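Local coordinates for uncharacterized NTF2-like protein (Cytophaga hutchinsonii ATCC 33406, PDB 3F14) that is of unknown function but has the cone-shaped NTF2-like fold of SnoaL-like proteins, whose pocket often binds small molecules, at residues Gln11-Gly16 / Asp95-Glu100; Gly35-Lys40 / Ile46-Lys51. One frame throughout, in Å; residues are numbered along the deposited sequence. Where two conformers were deposited one is given.

Interaction 1: residues Gln11-Gly16 / Asp95-Glu100. With TRS (2-amino-2-hydroxymethyl-propane-1,3-diol), chain B.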
loop_
_atom_site.group_PDB
_atom_site.type_symbol
_atom_site.label_atom_id
_atom_site.label_comp_id
_atom_site.label_asym_id
_atom_site.label_seq_id
_atom_site.Cartn_x
_atom_site.Cartn_y
_atom_site.Cartn_z
ATOM N N GLN A 11 -7.707 12.450 -0.377
ATOM C CA GLN A 11 -8.898 12.043 0.349
ATOM C C GLN A 11 -10.100 11.867 -0.560
ATOM O O GLN A 11 -10.799 10.864 -0.462
ATOM C CB GLN A 11 -9.246 13.055 1.426
ATOM C CG GLN A 11 -8.296 13.074 2.620
ATOM C CD GLN A 11 -8.489 11.893 3.558
ATOM O OE1 GLN A 11 -9.567 11.299 3.609
ATOM N NE2 GLN A 11 -7.440 11.570 4.339
ATOM N N HIS A 12 -10.330 12.830 -1.453
ATOM C CA HIS A 12 -11.452 12.733 -2.381
ATOM C C HIS A 12 -11.325 11.562 -3.322
ATOM O O HIS A 12 -12.247 10.776 -3.464
ATOM C CB HIS A 12 -11.581 14.007 -3.210
ATOM C CG HIS A 12 -12.285 15.116 -2.502
ATOM N ND1 HIS A 12 -11.616 16.145 -1.869
ATOM C CD2 HIS A 12 -13.606 15.352 -2.336
ATOM C CE1 HIS A 12 -12.506 16.988 -1.358
ATOM N NE2 HIS A 12 -13.719 16.528 -1.626
ATOM N N PHE A 13 -10.150 11.362 -3.937
ATOM C CA PHE A 13 -10.014 10.238 -4.862
ATOM C C PHE A 13 -10.172 8.901 -4.132
ATOM O O PHE A 13 -10.892 8.029 -4.602
ATOM C CB PHE A 13 -8.659 10.292 -5.615
ATOM C CG PHE A 13 -8.569 9.282 -6.759
ATOM C CD1 PHE A 13 -8.230 7.966 -6.551
ATOM C CD2 PHE A 13 -8.858 9.702 -8.069
ATOM C CE1 PHE A 13 -8.213 7.061 -7.592
ATOM C CE2 PHE A 13 -8.808 8.821 -9.112
ATOM C CZ PHE A 13 -8.519 7.486 -8.884
ATOM N N SER A 14 -9.523 8.749 -2.969
ATOM C CA SER A 14 -9.544 7.467 -2.274
ATOM C C SER A 14 -10.950 7.083 -1.801
ATOM O O SER A 14 -11.290 5.924 -1.716
ATOM C CB SER A 14 -8.554 7.454 -1.098
ATOM O OG SER A 14 -7.206 7.214 -1.580
ATOM N N SER A 15 -11.749 8.089 -1.463
ATOM C CA SER A 15 -13.106 7.866 -0.990
ATOM C C SER A 15 -14.097 7.705 -2.169
ATOM O O SER A 15 -15.308 7.509 -1.940
ATOM C CB SER A 15 -13.537 8.978 0.011
ATOM O OG SER A 15 -13.564 10.193 -0.639
ATOM N N GLY A 16 -13.609 7.684 -3.413
ATOM C CA GLY A 16 -14.438 7.451 -4.595
ATOM C C GLY A 16 -15.056 8.643 -5.247
ATOM O O GLY A 16 -15.794 8.465 -6.211
ATOM N N ASP A 95 -3.871 3.354 -1.457
ATOM C CA ASP A 95 -3.703 4.227 -2.622
ATOM C C ASP A 95 -2.496 5.101 -2.419
ATOM O O ASP A 95 -2.385 5.817 -1.419
ATOM C CB ASP A 95 -4.927 5.098 -2.845
ATOM C CG ASP A 95 -6.193 4.310 -3.128
ATOM O OD1 ASP A 95 -6.157 3.262 -3.802
ATOM O OD2 ASP A 95 -7.321 4.763 -2.674
ATOM N N ILE A 96 -1.592 5.096 -3.405
ATOM C CA ILE A 96 -0.337 5.844 -3.346
ATOM C C ILE A 96 -0.334 6.900 -4.457
ATOM O O ILE A 96 -0.498 6.556 -5.638
ATOM C CB ILE A 96 0.879 4.907 -3.536
ATOM C CG1 ILE A 96 0.863 3.811 -2.493
ATOM C CG2 ILE A 96 2.198 5.704 -3.531
ATOM C CD1 ILE A 96 1.979 2.738 -2.654
ATOM N N TYR A 97 -0.211 8.172 -4.075
ATOM C CA TYR A 97 -0.239 9.277 -5.025
ATOM C C TYR A 97 1.117 9.891 -5.154
ATOM O O TYR A 97 1.764 10.168 -4.147
ATOM C CB TYR A 97 -1.227 10.365 -4.542
ATOM C CG TYR A 97 -2.656 9.893 -4.347
ATOM C CD1 TYR A 97 -3.036 9.220 -3.186
ATOM C CD2 TYR A 97 -3.631 10.094 -5.314
ATOM C CE1 TYR A 97 -4.295 8.734 -3.000
ATOM C CE2 TYR A 97 -4.891 9.619 -5.144
ATOM C CZ TYR A 97 -5.244 8.955 -3.973
ATOM O OH TYR A 97 -6.498 8.441 -3.821
ATOM N N ARG A 98 1.552 10.115 -6.376
ATOM C CA ARG A 98 2.741 10.924 -6.623
ATOM C C ARG A 98 2.270 12.152 -7.343
ATOM O O ARG A 98 1.643 12.083 -8.406
ATOM C CB ARG A 98 3.763 10.212 -7.484
ATOM C CG ARG A 98 5.061 11.046 -7.715
ATOM C CD ARG A 98 6.108 10.364 -8.609
ATOM N N PHE A 99 2.577 13.306 -6.758
ATOM C CA PHE A 99 2.208 14.546 -7.313
ATOM C C PHE A 99 3.369 15.170 -8.099
ATOM O O PHE A 99 4.547 14.822 -7.905
ATOM C CB PHE A 99 1.787 15.527 -6.205
ATOM C CG PHE A 99 0.590 15.070 -5.444
ATOM C CD1 PHE A 99 -0.675 15.395 -5.870
ATOM C CD2 PHE A 99 0.745 14.320 -4.295
ATOM C CE1 PHE A 99 -1.780 14.944 -5.159
ATOM C CE2 PHE A 99 -0.329 13.894 -3.604
ATOM C CZ PHE A 99 -1.595 14.191 -4.053
ATOM N N GLU A 100 2.995 15.995 -9.057
ATOM C CA GLU A 100 3.945 16.861 -9.766
ATOM C C GLU A 100 3.356 18.211 -9.472
ATOM O O GLU A 100 2.386 18.620 -10.120
ATOM C CB GLU A 100 3.989 16.570 -11.246
ATOM C CG GLU A 100 5.037 17.380 -11.994
ATOM C CD GLU A 100 5.104 16.984 -13.461
ATOM O OE1 GLU A 100 5.565 15.844 -13.719
ATOM O OE2 GLU A 100 4.669 17.785 -14.325
HETATM C C TRS B . -10.264 3.229 -4.328
HETATM C C1 TRS B . -9.040 2.586 -5.031
HETATM C C2 TRS B . -11.393 2.232 -4.107
HETATM C C3 TRS B . -10.802 4.376 -5.167
HETATM N N TRS B . -9.856 3.731 -3.008
HETATM O O1 TRS B . -8.277 1.801 -4.125
HETATM O O2 TRS B . -10.928 1.128 -3.361
HETATM O O3 TRS B . -9.877 5.425 -5.099
#

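Interaction 2: residues Gly35-Lys40 / Ile46-Lys51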
loop_
_atom_site.group_PDB
_atom_site.type_symbol
_atom_site.label_atom_id
_atom_site.label_comp_id
_atom_site.label_asym_id
_atom_site.label_seq_id
_atom_site.Cartn_x
_atom_site.Cartn_y
_atom_site.Cartn_z
ATOM N N GLY A 35 -2.354 -5.686 -10.103
ATOM C CA GLY A 35 -2.962 -6.963 -10.437
ATOM C C GLY A 35 -4.106 -6.880 -11.429
ATOM O O GLY A 35 -4.678 -7.894 -11.787
ATOM N N ASN A 36 -4.403 -5.688 -11.917
ATOM C CA ASN A 36 -5.509 -5.468 -12.833
ATOM C C ASN A 36 -4.933 -4.819 -14.110
ATOM O O ASN A 36 -4.615 -5.503 -15.116
ATOM C CB ASN A 36 -6.565 -4.630 -12.070
ATOM C CG ASN A 36 -7.919 -4.505 -12.786
ATOM O OD1 ASN A 36 -8.312 -3.416 -13.184
ATOM N ND2 ASN A 36 -8.645 -5.609 -12.901
ATOM N N GLN A 37 -4.701 -3.520 -14.049
ATOM C CA GLN A 37 -4.262 -2.804 -15.241
ATOM C C GLN A 37 -3.704 -1.439 -14.928
ATOM O O GLN A 37 -3.955 -0.910 -13.870
ATOM C CB GLN A 37 -5.441 -2.589 -16.182
ATOM C CG GLN A 37 -6.524 -1.667 -15.680
ATOM C CD GLN A 37 -7.742 -1.725 -16.572
ATOM O OE1 GLN A 37 -7.794 -1.028 -17.587
ATOM N NE2 GLN A 37 -8.715 -2.531 -16.185
ATOM N N VAL A 38 -3.052 -0.842 -15.900
ATOM C CA VAL A 38 -2.616 0.544 -15.908
ATOM C C VAL A 38 -3.461 1.334 -16.916
ATOM O O VAL A 38 -3.526 0.952 -18.093
ATOM C CB VAL A 38 -1.152 0.713 -16.300
ATOM C CG1 VAL A 38 -0.781 2.172 -16.146
ATOM C CG2 VAL A 38 -0.206 -0.173 -15.437
ATOM N N VAL A 39 -4.128 2.392 -16.450
ATOM C CA VAL A 39 -4.919 3.310 -17.283
ATOM C C VAL A 39 -4.048 4.561 -17.460
ATOM O O VAL A 39 -3.525 5.063 -16.467
ATOM C CB VAL A 39 -6.256 3.647 -16.654
ATOM C CG1 VAL A 39 -7.163 4.434 -17.630
ATOM C CG2 VAL A 39 -6.949 2.359 -16.187
ATOM N N LYS A 40 -3.887 5.048 -18.677
ATOM C CA LYS A 40 -2.927 6.096 -18.981
ATOM C C LYS A 40 -3.540 7.274 -19.749
ATOM O O LYS A 40 -4.217 7.086 -20.764
ATOM C CB LYS A 40 -1.832 5.562 -19.918
ATOM C CG LYS A 40 -1.134 4.396 -19.450
ATOM C CD LYS A 40 -0.018 4.030 -20.461
ATOM C CE LYS A 40 1.073 5.007 -20.477
ATOM N NZ LYS A 40 2.329 4.363 -21.045
ATOM N N ILE A 46 -10.056 9.632 -16.734
ATOM C CA ILE A 46 -11.353 10.212 -16.422
ATOM C C ILE A 46 -12.467 9.301 -16.913
ATOM O O ILE A 46 -13.450 9.064 -16.176
ATOM C CB ILE A 46 -11.481 11.660 -16.973
ATOM C CG1 ILE A 46 -10.571 12.566 -16.150
ATOM C CG2 ILE A 46 -12.941 12.139 -16.900
ATOM C CD1 ILE A 46 -10.478 13.974 -16.713
ATOM N N ASP A 47 -12.336 8.750 -18.099
ATOM C CA ASP A 47 -13.401 7.888 -18.642
ATOM C C ASP A 47 -13.532 6.637 -17.784
ATOM O O ASP A 47 -14.643 6.160 -17.519
ATOM C CB ASP A 47 -13.125 7.496 -20.115
ATOM C CG ASP A 47 -13.358 8.629 -21.106
ATOM O OD1 ASP A 47 -14.092 9.606 -20.804
ATOM O OD2 ASP A 47 -12.885 8.474 -22.272
ATOM N N PHE A 48 -12.408 6.095 -17.348
ATOM C CA PHE A 48 -12.404 4.888 -16.512
ATOM C C PHE A 48 -13.023 5.171 -15.165
ATOM O O PHE A 48 -13.887 4.421 -14.687
ATOM C CB PHE A 48 -10.965 4.407 -16.336
ATOM C CG PHE A 48 -10.820 3.058 -15.659
ATOM C CD1 PHE A 48 -10.803 1.896 -16.414
ATOM C CD2 PHE A 48 -10.636 3.003 -14.312
ATOM C CE1 PHE A 48 -10.634 0.670 -15.774
ATOM C CE2 PHE A 48 -10.471 1.798 -13.689
ATOM C CZ PHE A 48 -10.464 0.646 -14.435
ATOM N N CYS A 49 -12.651 6.277 -14.548
ATOM C CA CYS A 49 -13.275 6.698 -13.308
ATOM C C CYS A 49 -14.757 6.893 -13.488
ATOM O O CYS A 49 -15.543 6.527 -12.576
ATOM C CB CYS A 49 -12.625 8.003 -12.822
ATOM S SG CYS A 49 -10.963 7.825 -12.179
ATOM N N ASN A 50 -15.209 7.544 -14.551
ATOM C CA ASN A 50 -16.642 7.746 -14.768
ATOM C C ASN A 50 -17.393 6.432 -14.920
ATOM O O ASN A 50 -18.559 6.341 -14.488
ATOM C CB ASN A 50 -16.910 8.709 -15.950
ATOM C CG ASN A 50 -16.711 10.178 -15.554
ATOM O OD1 ASN A 50 -16.879 10.535 -14.393
ATOM N ND2 ASN A 50 -16.435 11.028 -16.518
ATOM N N LYS A 51 -16.811 5.458 -15.609
ATOM C CA LYS A 51 -17.449 4.139 -15.753
ATOM C C LYS A 51 -17.651 3.500 -14.372
ATOM O O LYS A 51 -18.709 2.908 -14.093
ATOM C CB LYS A 51 -16.592 3.281 -16.674
ATOM C CG LYS A 51 -16.997 1.847 -16.893
ATOM C CD LYS A 51 -16.194 1.237 -18.060
ATOM C CE LYS A 51 -16.201 -0.284 -18.061
ATOM N NZ LYS A 51 -17.487 -0.855 -17.531
#

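Interaction 1: residues Gln11-Gly16 / Asp95-Glu100
Y97 and D95 of strand 88-100 both reach S14 in the last turn of the N-terminal helix 2-14, where the helix of this NTF2-like fold packs against the concave face of its curved sheet. The two strand residues are two apart and send their side chains to the same face. Followed outward from CB, which points toward the helix, the Y97 side chain runs on with CG anti to the carbonyl carbon (chi1 -58°), which carries the ring to the helix. CE2 lies 3.9 Å from CB of F13, an apolar touch, while CE1 lies 3.6 Å from S14 OG. At the tip, OH donates to S14 OG over 2.7 Å, with OG in the plane of the phenol ring, and Y97 OH also rests 3.3 Å from F13 CD1, at the edge of the F13 ring. The two rings are oblique to one another, their planes 82° apart.

S14 OG donates in turn to D95 OD2, also at 2.7 Å, on the anti lone pair of that oxygen. The hydroxyl is thus gripped twice, and a chain of hydrogen bonds runs from tyrosine through serine to carboxylate, all buried; the two bonds probably fix the serine rotation. S109 holds D95 OD1 from the adjacent strand, and W31 meets the F13 ring edge-to-face. A Tris molecule, probably from the crystallisation liquor, sits beside the helix end. Its N donates to S14 O and D95 OD2, and its O3 to F13 O at 2.8 Å, so part of the carbonyl end of the helix is turned to the ligand. Beyond S14 the helix closes in a Schellman motif at G16. The other carboxylate oxygen, D95 OD1, accepts from O1 of Tris at 2.6 Å.

Interaction 2: residues Gly35-Lys40 / Ile46-Lys51
F48 reaches from helix 42-57 across to V39 and Q37 of strand 37-40, an outermost strand of the sheet within this chain, in a strand-to-helix connection of the NTF2-like fold: the chain leaves the short strand, turns, and the helix folds back beside it. F48 has the most surface buried here, V39 comes next and Q37 adds the outer margin. With CG anti to the backbone N (chi1 -172°), the phenyl group extends from the helix toward the strand and lays one face against V39. The methyl CG2 of V39 sits over the centre of that face, 3.9 Å from the centroid and 11° off the ring normal, a well-centred CH-pi contact.

The Q37 and F48 side chains run toward each other, and the Q37 amide meets the CE1/CZ end of the ring obliquely, on the same side of the ring plane as V39. Its NE2 comes within 3.8 Å of F48 CE1, and the amide plane stands at 66° to the ring, a van der Waals touch rather than a stack. N36 and Q37 together form a classic beta bulge opposite I33 of strand 29-33, which also packs on F48. Replacing F48 by an alanine would remove the ring and is likely to open a gap over V39 CG2, leave Q37 without its apolar neighbour and weaken the hold of the helix on the strand. V39 is buried, with D44 and V45 of the helix also against it, whereas Q37 is exposed. The valine fork touches both the ring and its stem, for the second methyl, V39 CG1, lies 4.0 Å from F48 CB.

Overall arrangement
Interaction 1 lies in the core, its centre about 5 Å from the centre of the chain, and interaction 2 further out, its centre about 11 Å from that same point and only partly buried. Both set a helix against the same sheet: helix 2-14 on the inner strand 88-100, helix 42-57 on strand 37-40, an outermost strand of this chain. Interaction 2 joins elements close in sequence, nested within the long loop that interaction 1 closes. Their chemistry is inverted: the buried contact is carried by hydrogen bonds of hydroxyls and a carboxylate beside a bound Tris, the outer one by methyl, phenyl and amide surfaces in van der Waals contact. The two meet where F13 CE2 packs 3.9 Å from C49 SG.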